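Local coordinates for protein transcriptional regulator, LRP/AsnC family (Neisseria meningitidis, PDB 2P5V) that probably binds specific DNA sequences to regulate transcription, as a winged helix-turn-helix regulator of the Lrp/AsnC family that also binds calcium ions, at residues D83-F88 against C101-G106. Numbering follows the deposited sequence.
Sequences DAREDF and CFALTG
With chi1 at 176°, Phe88 swings CG away from its own backbone N and lets the ring reach across to Cys101, whose SG, also trans to its N (chi1 178°), reaches back to meet it. The pair joins helix 84-94 to strand 98-104 in the Lrp/AsnC ligand-binding domain, a ferredoxin-like beta-alpha-beta-beta-alpha-beta fold with helices packed on a four-stranded antiparallel sheet. The backbones stay well apart: Phe88 CA and Cys101 CA are 10.3 Å from each other, and side chains alone bridge that distance. Phe88 CE2 lies 4.2 Å from Cys101 SG, a sulfur-aromatic contact. The sulfur sits 5.4 Å from the centroid of the Phe88 ring and 65° off the ring normal, an oblique approach.

One turn back along the helix, Arg85 makes the second bridge. Its CB points neither at the strand nor away from it, but the chain runs out extended from CG to NE and carries the guanidinium across to Ala103. Cys101 and Ala103, two residues apart, present their side chains to the same helix-facing side of the strand, while Phe102 between them turns to the other side and meets Phe73 of a second subunit.

Tyr110 on the adjoining strand 110-116 ties the two bridges together, for its side chain touches Phe88, Cys101 and Ala103. Strand 98-104 is outermost in its own chain, but along that edge residues 101-104 pair antiparallel with a strand of the second subunit, extending the sheet. The nearest atoms of the Arg85 and Asp109 side chains are about 4 Å apart, Asp109 being a calcium ligand; a bound calcium ion lies about 7 Å from the Arg85 side chain. Against Ala103, the guanidinium offers its edge, with NH1 4.2 Å from the methyl CB and that carbon near the guanidinium plane.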
ATOM      1  N   ASP G  83      -8.061 -14.598 -22.211  1.00 58.68           N
ATOM      2  CA  ASP G  83      -8.800 -13.549 -22.931  1.00 57.96           C
ATOM      3  C   ASP G  83      -9.545 -12.533 -22.058  1.00 47.42           C
ATOM      4  O   ASP G  83     -10.465 -11.885 -22.523  1.00 49.31           O
ATOM      5  CB  ASP G  83      -9.768 -14.172 -23.956  1.00 63.21           C
ATOM      6  CG  ASP G  83      -9.048 -14.780 -25.151  1.00 68.43           C
ATOM      7  OD1 ASP G  83      -7.817 -14.983 -25.076  1.00 82.52           O
ATOM      8  OD2 ASP G  83      -9.716 -15.047 -26.169  1.00 73.60           O
ATOM      9  N   ALA G  84      -9.141 -12.385 -20.805  1.00 40.49           N
ATOM     10  CA  ALA G  84      -9.649 -11.297 -19.971  1.00 40.77           C
ATOM     11  C   ALA G  84      -9.221  -9.930 -20.534  1.00 41.54           C
ATOM     12  O   ALA G  84     -10.038  -9.004 -20.624  1.00 46.24           O
ATOM     13  CB  ALA G  84      -9.167 -11.452 -18.525  1.00 37.31           C
ATOM     14  N   ARG G  85      -7.948  -9.791 -20.898  1.00 40.68           N
ATOM     15  CA  ARG G  85      -7.440  -8.499 -21.391  1.00 47.21           C
ATOM     16  C   ARG G  85      -8.098  -8.090 -22.711  1.00 52.17           C
ATOM     17  O   ARG G  85      -8.569  -6.959 -22.867  1.00 53.96           O
ATOM     18  CB  ARG G  85      -5.916  -8.534 -21.539  1.00 47.28           C
ATOM     19  CG  ARG G  85      -5.199  -8.572 -20.198  1.00 40.78           C
ATOM     20  CD  ARG G  85      -3.699  -8.443 -20.329  1.00 47.11           C
ATOM     21  NE  ARG G  85      -3.127  -8.039 -19.047  1.00 51.08           N
ATOM     22  CZ  ARG G  85      -2.701  -6.816 -18.742  1.00 55.58           C
ATOM     23  NH1 ARG G  85      -2.737  -5.828 -19.634  1.00 64.06           N
ATOM     24  NH2 ARG G  85      -2.219  -6.586 -17.526  1.00 63.13           N
ATOM     25  N   GLU G  86      -8.154  -9.038 -23.634  1.00 51.12           N
ATOM     26  CA  GLU G  86      -8.779  -8.840 -24.929  1.00 55.62           C
ATOM     27  C   GLU G  86     -10.257  -8.463 -24.807  1.00 49.06           C
ATOM     28  O   GLU G  86     -10.702  -7.498 -25.419  1.00 51.83           O
ATOM     29  CB  GLU G  86      -8.624 -10.119 -25.752  1.00 58.91           C
ATOM     30  CG  GLU G  86      -8.940  -9.969 -27.224  1.00 69.12           C
ATOM     31  CD  GLU G  86      -8.661 -11.240 -28.000  1.00 67.38           C
ATOM     32  OE1 GLU G  86      -7.727 -11.987 -27.626  1.00 73.64           O
ATOM     33  OE2 GLU G  86      -9.378 -11.489 -28.989  1.00 76.98           O
ATOM     34  N   ASP G  87     -11.006  -9.224 -24.011  1.00 45.58           N
ATOM     35  CA  ASP G  87     -12.442  -8.974 -23.807  1.00 45.25           C
ATOM     36  C   ASP G  87     -12.727  -7.627 -23.162  1.00 43.39           C
ATOM     37  O   ASP G  87     -13.749  -6.994 -23.451  1.00 41.88           O
ATOM     38  CB  ASP G  87     -13.065 -10.069 -22.932  1.00 40.20           C
ATOM     39  CG  ASP G  87     -13.132 -11.408 -23.629  1.00 42.42           C
ATOM     40  OD1 ASP G  87     -13.003 -11.473 -24.876  1.00 42.14           O
ATOM     41  OD2 ASP G  87     -13.315 -12.414 -22.915  1.00 61.92           O
ATOM     42  N   PHE G  88     -11.837  -7.208 -22.272  1.00 47.17           N
ATOM     43  CA  PHE G  88     -12.003  -5.953 -21.554  1.00 45.87           C
ATOM     44  C   PHE G  88     -11.723  -4.772 -22.476  1.00 47.86           C
ATOM     45  O   PHE G  88     -12.476  -3.796 -22.495  1.00 45.86           O
ATOM     46  CB  PHE G  88     -11.086  -5.902 -20.322  1.00 47.96           C
ATOM     47  CG  PHE G  88     -11.136  -4.584 -19.598  1.00 43.17           C
ATOM     48  CD1 PHE G  88     -12.276  -4.211 -18.897  1.00 46.09           C
ATOM     49  CD2 PHE G  88     -10.062  -3.704 -19.644  1.00 48.19           C
ATOM     50  CE1 PHE G  88     -12.344  -2.992 -18.236  1.00 49.11           C
ATOM     51  CE2 PHE G  88     -10.122  -2.476 -18.985  1.00 55.02           C
ATOM     52  CZ  PHE G  88     -11.274  -2.124 -18.281  1.00 47.14           C
ATOM     53  N   CYS G 101      -8.132   4.607 -22.220  1.00 46.99           N
ATOM     54  CA  CYS G 101      -7.780   3.434 -21.445  1.00 42.70           C
ATOM     55  C   CYS G 101      -6.372   3.031 -21.847  1.00 46.01           C
ATOM     56  O   CYS G 101      -6.095   2.819 -23.028  1.00 42.76           O
ATOM     57  CB  CYS G 101      -8.750   2.293 -21.740  1.00 47.80           C
ATOM     58  SG  CYS G 101      -8.351   0.770 -20.876  1.00 45.14           S
ATOM     59  N   PHE G 102      -5.485   2.938 -20.868  1.00 46.94           N
ATOM     60  CA  PHE G 102      -4.121   2.492 -21.114  1.00 46.55           C
ATOM     61  C   PHE G 102      -3.747   1.330 -20.218  1.00 50.33           C
ATOM     62  O   PHE G 102      -4.045   1.354 -19.023  1.00 47.85           O
ATOM     63  CB  PHE G 102      -3.150   3.623 -20.823  1.00 47.65           C
ATOM     64  CG  PHE G 102      -3.412   4.847 -21.616  1.00 51.74           C
ATOM     65  CD1 PHE G 102      -2.933   4.959 -22.912  1.00 51.95           C
ATOM     66  CD2 PHE G 102      -4.152   5.886 -21.080  1.00 51.30           C
ATOM     67  CE1 PHE G 102      -3.175   6.090 -23.648  1.00 50.54           C
ATOM     68  CE2 PHE G 102      -4.393   7.027 -21.819  1.00 53.75           C
ATOM     69  CZ  PHE G 102      -3.911   7.125 -23.101  1.00 50.54           C
ATOM     70  N   ALA G 103      -3.087   0.330 -20.798  1.00 43.63           N
ATOM     71  CA  ALA G 103      -2.339  -0.645 -20.020  1.00 40.93           C
ATOM     72  C   ALA G 103      -1.043   0.033 -19.569  1.00 45.43           C
ATOM     73  O   ALA G 103      -0.317   0.572 -20.403  1.00 43.29           O
ATOM     74  CB  ALA G 103      -2.035  -1.888 -20.851  1.00 34.92           C
ATOM     75  N   LEU G 104      -0.759   0.002 -18.260  1.00 46.89           N
ATOM     76  CA  LEU G 104       0.401   0.701 -17.688  1.00 47.23           C
ATOM     77  C   LEU G 104       1.411  -0.259 -17.088  1.00 44.64           C
ATOM     78  O   LEU G 104       1.122  -1.440 -16.884  1.00 48.51           O
ATOM     79  CB  LEU G 104      -0.038   1.721 -16.627  1.00 46.50           C
ATOM     80  CG  LEU G 104      -1.013   2.806 -17.086  1.00 46.54           C
ATOM     81  CD1 LEU G 104      -1.320   3.778 -15.944  1.00 43.88           C
ATOM     82  CD2 LEU G 104      -0.492   3.557 -18.301  1.00 39.57           C
ATOM     83  N   THR G 105       2.595   0.264 -16.786  1.00 45.34           N
ATOM     84  CA  THR G 105       3.714  -0.558 -16.320  1.00 46.01           C
ATOM     85  C   THR G 105       3.732  -0.844 -14.822  1.00 43.40           C
ATOM     86  O   THR G 105       4.460  -1.730 -14.379  1.00 38.90           O
ATOM     87  CB  THR G 105       5.062   0.099 -16.674  1.00 46.36           C
ATOM     88  OG1 THR G 105       5.054   1.473 -16.264  1.00 43.27           O
ATOM     89  CG2 THR G 105       5.317   0.006 -18.163  1.00 42.95           C
ATOM     90  N   GLY G 106       2.968  -0.076 -14.052  1.00 43.15           N
ATOM     91  CA  GLY G 106       2.983  -0.169 -12.604  1.00 46.11           C
ATOM     92  C   GLY G 106       1.941  -1.139 -12.069  1.00 44.94           C
ATOM     93  O   GLY G 106       1.553  -2.107 -12.752  1.00 45.43           O
TER